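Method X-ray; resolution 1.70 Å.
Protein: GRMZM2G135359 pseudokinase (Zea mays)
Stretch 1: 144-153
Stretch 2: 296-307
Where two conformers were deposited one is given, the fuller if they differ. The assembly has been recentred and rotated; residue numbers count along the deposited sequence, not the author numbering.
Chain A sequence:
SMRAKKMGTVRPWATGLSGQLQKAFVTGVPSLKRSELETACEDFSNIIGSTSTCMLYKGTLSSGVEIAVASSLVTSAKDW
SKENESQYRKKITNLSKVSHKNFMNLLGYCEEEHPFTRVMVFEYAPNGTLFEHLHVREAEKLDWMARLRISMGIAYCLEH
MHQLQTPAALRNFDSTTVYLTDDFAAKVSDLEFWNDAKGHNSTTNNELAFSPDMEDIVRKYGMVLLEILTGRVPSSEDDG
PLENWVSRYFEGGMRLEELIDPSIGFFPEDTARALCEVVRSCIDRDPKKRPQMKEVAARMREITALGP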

# COMPACT_ATOMS: atom_id res chain seq x y z
N TRP A 144 3.85 -4.09 20.65
CA TRP A 144 4.13 -2.66 20.56
C TRP A 144 5.21 -2.32 19.54
O TRP A 144 5.00 -1.47 18.68
CB TRP A 144 4.50 -2.10 21.94
CG TRP A 144 4.78 -0.66 21.93
CD1 TRP A 144 5.98 -0.05 22.06
CD2 TRP A 144 3.81 0.38 21.79
NE1 TRP A 144 5.83 1.32 22.02
CE2 TRP A 144 4.51 1.60 21.84
CE3 TRP A 144 2.43 0.39 21.62
CZ2 TRP A 144 3.85 2.83 21.74
CZ3 TRP A 144 1.79 1.60 21.52
CH2 TRP A 144 2.50 2.80 21.57
N MET A 145 6.36 -2.99 19.61
CA MET A 145 7.47 -2.65 18.73
C MET A 145 7.14 -2.98 17.28
O MET A 145 7.49 -2.22 16.38
CB MET A 145 8.78 -3.34 19.16
CG MET A 145 9.36 -2.80 20.46
SD MET A 145 9.53 -1.01 20.46
CE MET A 145 10.53 -0.78 18.99
N ALA A 146 6.46 -4.10 17.06
CA ALA A 146 5.99 -4.44 15.72
C ALA A 146 5.08 -3.35 15.16
O ALA A 146 5.23 -2.94 14.01
CB ALA A 146 5.28 -5.78 15.73
N ARG A 147 4.15 -2.87 15.98
CA ARG A 147 3.24 -1.81 15.55
C ARG A 147 3.95 -0.49 15.26
O ARG A 147 3.58 0.21 14.34
CB ARG A 147 2.11 -1.65 16.54
CG ARG A 147 1.24 -2.89 16.59
CD ARG A 147 -0.11 -2.65 17.21
NE ARG A 147 -0.69 -3.93 17.59
CZ ARG A 147 -1.98 -4.14 17.87
NH1 ARG A 147 -2.87 -3.16 17.79
NH2 ARG A 147 -2.36 -5.35 18.25
N LEU A 148 4.95 -0.13 16.06
CA LEU A 148 5.72 1.07 15.80
C LEU A 148 6.55 0.96 14.53
O LEU A 148 6.61 1.91 13.76
CB LEU A 148 6.59 1.43 17.01
CG LEU A 148 5.89 2.40 17.97
CD1 LEU A 148 4.46 2.01 18.31
CD2 LEU A 148 6.72 2.57 19.23
N ARG A 149 7.17 -0.19 14.32
CA ARG A 149 7.90 -0.44 13.08
C ARG A 149 7.01 -0.32 11.85
O ARG A 149 7.42 0.24 10.85
CB ARG A 149 8.53 -1.83 13.08
CG ARG A 149 9.74 -1.98 13.98
CD ARG A 149 10.78 -2.86 13.30
NE ARG A 149 10.17 -3.98 12.59
CZ ARG A 149 10.66 -4.54 11.48
NH1 ARG A 149 11.78 -4.11 10.90
NH2 ARG A 149 10.01 -5.56 10.94
N ILE A 150 5.81 -0.87 11.92
CA ILE A 150 4.87 -0.79 10.82
C ILE A 150 4.45 0.66 10.59
O ILE A 150 4.48 1.16 9.47
CB ILE A 150 3.64 -1.69 11.08
CG1 ILE A 150 4.06 -3.17 10.95
CG2 ILE A 150 2.49 -1.34 10.14
CD1 ILE A 150 3.10 -4.14 11.60
N SER A 151 4.10 1.35 11.67
CA SER A 151 3.71 2.76 11.59
C SER A 151 4.80 3.65 10.94
O SER A 151 4.50 4.51 10.11
CB SER A 151 3.38 3.29 13.01
OG SER A 151 2.32 2.56 13.62
N MET A 152 6.05 3.44 11.33
CA MET A 152 7.17 4.22 10.80
C MET A 152 7.40 3.88 9.33
O MET A 152 7.52 4.79 8.50
CB MET A 152 8.45 3.98 11.60
CG MET A 152 9.52 5.04 11.38
SD MET A 152 9.00 6.67 11.98
CE MET A 152 7.85 6.07 13.18
N GLY A 153 7.43 2.59 9.02
CA GLY A 153 7.58 2.13 7.63
C GLY A 153 6.58 2.76 6.68
O GLY A 153 6.96 3.23 5.60
N VAL A 296 5.13 14.80 9.40
CA VAL A 296 4.62 13.61 10.09
C VAL A 296 5.75 12.59 10.27
O VAL A 296 5.98 12.09 11.38
CB VAL A 296 3.43 12.98 9.34
CG1 VAL A 296 3.03 11.65 9.96
CG2 VAL A 296 2.23 13.92 9.32
N ALA A 297 6.48 12.29 9.20
CA ALA A 297 7.57 11.32 9.28
C ALA A 297 8.67 11.75 10.25
O ALA A 297 9.20 10.94 11.00
CB ALA A 297 8.16 11.06 7.90
N ALA A 298 9.00 13.04 10.23
CA ALA A 298 10.02 13.58 11.14
C ALA A 298 9.58 13.44 12.60
O ALA A 298 10.35 13.00 13.45
CB ALA A 298 10.30 15.04 10.80
N ARG A 299 8.32 13.79 12.86
CA ARG A 299 7.75 13.68 14.20
C ARG A 299 7.70 12.22 14.64
O ARG A 299 8.10 11.88 15.75
CB ARG A 299 6.37 14.33 14.26
CG ARG A 299 5.67 14.27 15.63
CD ARG A 299 6.58 14.72 16.76
NE ARG A 299 5.91 14.68 18.07
CZ ARG A 299 6.55 14.69 19.24
NH1 ARG A 299 7.88 14.73 19.29
NH2 ARG A 299 5.86 14.64 20.37
N MET A 300 7.23 11.34 13.74
CA MET A 300 7.19 9.91 14.01
C MET A 300 8.57 9.33 14.34
O MET A 300 8.68 8.52 15.25
CB MET A 300 6.57 9.14 12.83
CG MET A 300 5.07 9.31 12.66
SD MET A 300 4.10 8.71 14.05
CE MET A 300 4.33 6.94 13.91
N ARG A 301 9.61 9.74 13.61
CA ARG A 301 10.97 9.28 13.92
C ARG A 301 11.45 9.77 15.28
O ARG A 301 12.13 9.03 16.01
CB ARG A 301 11.97 9.72 12.84
CG ARG A 301 13.35 9.13 13.08
CD ARG A 301 14.36 9.57 12.05
NE ARG A 301 15.59 8.79 12.20
CZ ARG A 301 16.49 8.59 11.24
NH1 ARG A 301 16.31 9.11 10.02
NH2 ARG A 301 17.56 7.85 11.49
N GLU A 302 11.12 11.01 15.61
CA GLU A 302 11.43 11.59 16.92
C GLU A 302 10.81 10.72 18.02
O GLU A 302 11.48 10.35 18.98
CB GLU A 302 10.90 13.03 16.99
CG GLU A 302 11.51 13.90 18.09
CD GLU A 302 10.94 15.32 18.09
OE1 GLU A 302 10.53 15.80 17.02
OE2 GLU A 302 10.90 15.94 19.17
N ILE A 303 9.54 10.34 17.83
CA ILE A 303 8.81 9.55 18.84
C ILE A 303 9.29 8.09 18.96
O ILE A 303 9.52 7.60 20.07
CB ILE A 303 7.30 9.57 18.55
CG1 ILE A 303 6.76 10.99 18.72
CG2 ILE A 303 6.56 8.59 19.46
CD1 ILE A 303 5.40 11.23 18.08
N THR A 304 9.41 7.41 17.83
CA THR A 304 9.74 5.98 17.83
C THR A 304 11.24 5.70 17.93
O THR A 304 11.63 4.61 18.34
CB THR A 304 9.22 5.29 16.56
OG1 THR A 304 9.90 5.80 15.40
CG2 THR A 304 7.72 5.50 16.40
N ALA A 305 12.05 6.68 17.54
CA ALA A 305 13.50 6.51 17.39
C ALA A 305 13.87 5.38 16.42
O ALA A 305 14.90 4.74 16.57
CB ALA A 305 14.16 6.30 18.75
N LEU A 306 13.03 5.16 15.40
CA LEU A 306 13.26 4.09 14.44
C LEU A 306 13.65 4.71 13.12
O LEU A 306 12.87 5.44 12.51
CB LEU A 306 12.00 3.24 14.24
CG LEU A 306 11.57 2.32 15.38
CD1 LEU A 306 10.22 1.71 15.06
CD2 LEU A 306 12.60 1.23 15.63
N GLY A 307 14.87 4.43 12.68
CA GLY A 307 15.36 4.93 11.42
C GLY A 307 14.82 4.11 10.26
O GLY A 307 14.23 3.04 10.46

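The contact between these two stretches is a small, nearly antiparallel helix packing held by van der Waals packing, mostly of apolar side chains, with one methionine inserted as a knob into the neighbouring helix and a leucine from the turn beyond that helix closing one end. No hydrogen bond or salt bridge crosses between the stretches, and the surface buried, both sides summed, is 397 Å². The helix axes approach to 10.2 Å with an angle of 157° between their N-to-C directions, so the register runs in opposite senses: Leu148 lies across from Thr304, and one turn later Met152 lies across from Met300, with CA atoms 6.7 and 6.5 Å apart respectively.

Met152 illustrates the principle of knob-into-hole packing. Its side chain sits among Ala297, Met300, Arg301 and Thr304, and the other stretch covers more of it than of any other residue in the pair. An unbranched, flexible thioether suits such a position because it can follow the surface it meets; here, in the given one of two deposited conformers, chi1 is t, chi2 is p and chi3 lies between wells at 25°. In this conformer the contacts are unusually close, some shorter than ordinary van der Waals separation. Met152 CE stands 3.3 Å from both Met300 CB and Met300 O, and 3.0 Å from Thr304 OG1, while Met152 SD lies 3.5 Å from Arg301 N. Ala297 contributes its backbone, with Ala297 O 4.4 Å from Met152 SD.

The two hydroxyls, of Ser151 and Thr304, each make hydrogen bonds within their own stretch, so neither depends on a polar partner across the contact. Thr304 OG1 donates to Met300 O at 3.0 Å and accepts from Leu306 N at 3.2 Å, so the hydroxyl ties the last turn of the helix to the chain leaving it. The methyl packs too: Thr304 CG2 is 3.9 Å from Leu148 CG and 3.3 Å from Met152 CE. Ser151 follows the same logic, its OG donating to Arg147 O at 2.8 Å, one turn back, while Ser151 CB points toward the other helix and meets Met300 CE at 3.9 Å, the tip of a side chain whose three chi angles are all m.

The second apolar cluster depends on the end of the helix. Ala305 leaves helical geometry with positive phi, its CB directed away from the partner, and the following residue, Leu306, points back toward it. Leu306 CD1 lies 3.7 Å from Arg149 N, 3.8 Å from Leu148 C and 4.1 Å from Leu148 CB, so a branched tip rests directly on the helix backbone as well as on side chains. Its base also reaches the knob, with Leu306 CB 4.2 Å from Met152 CG. At the margin, the exposed Met145 brings its CE to 4.4 Å from Leu306 CD2, and the aliphatic part of Arg149 adds cover, with Arg149 CG 3.9 Å from Leu306 CD1, while its NH2 is hydrogen-bonded elsewhere in the structure.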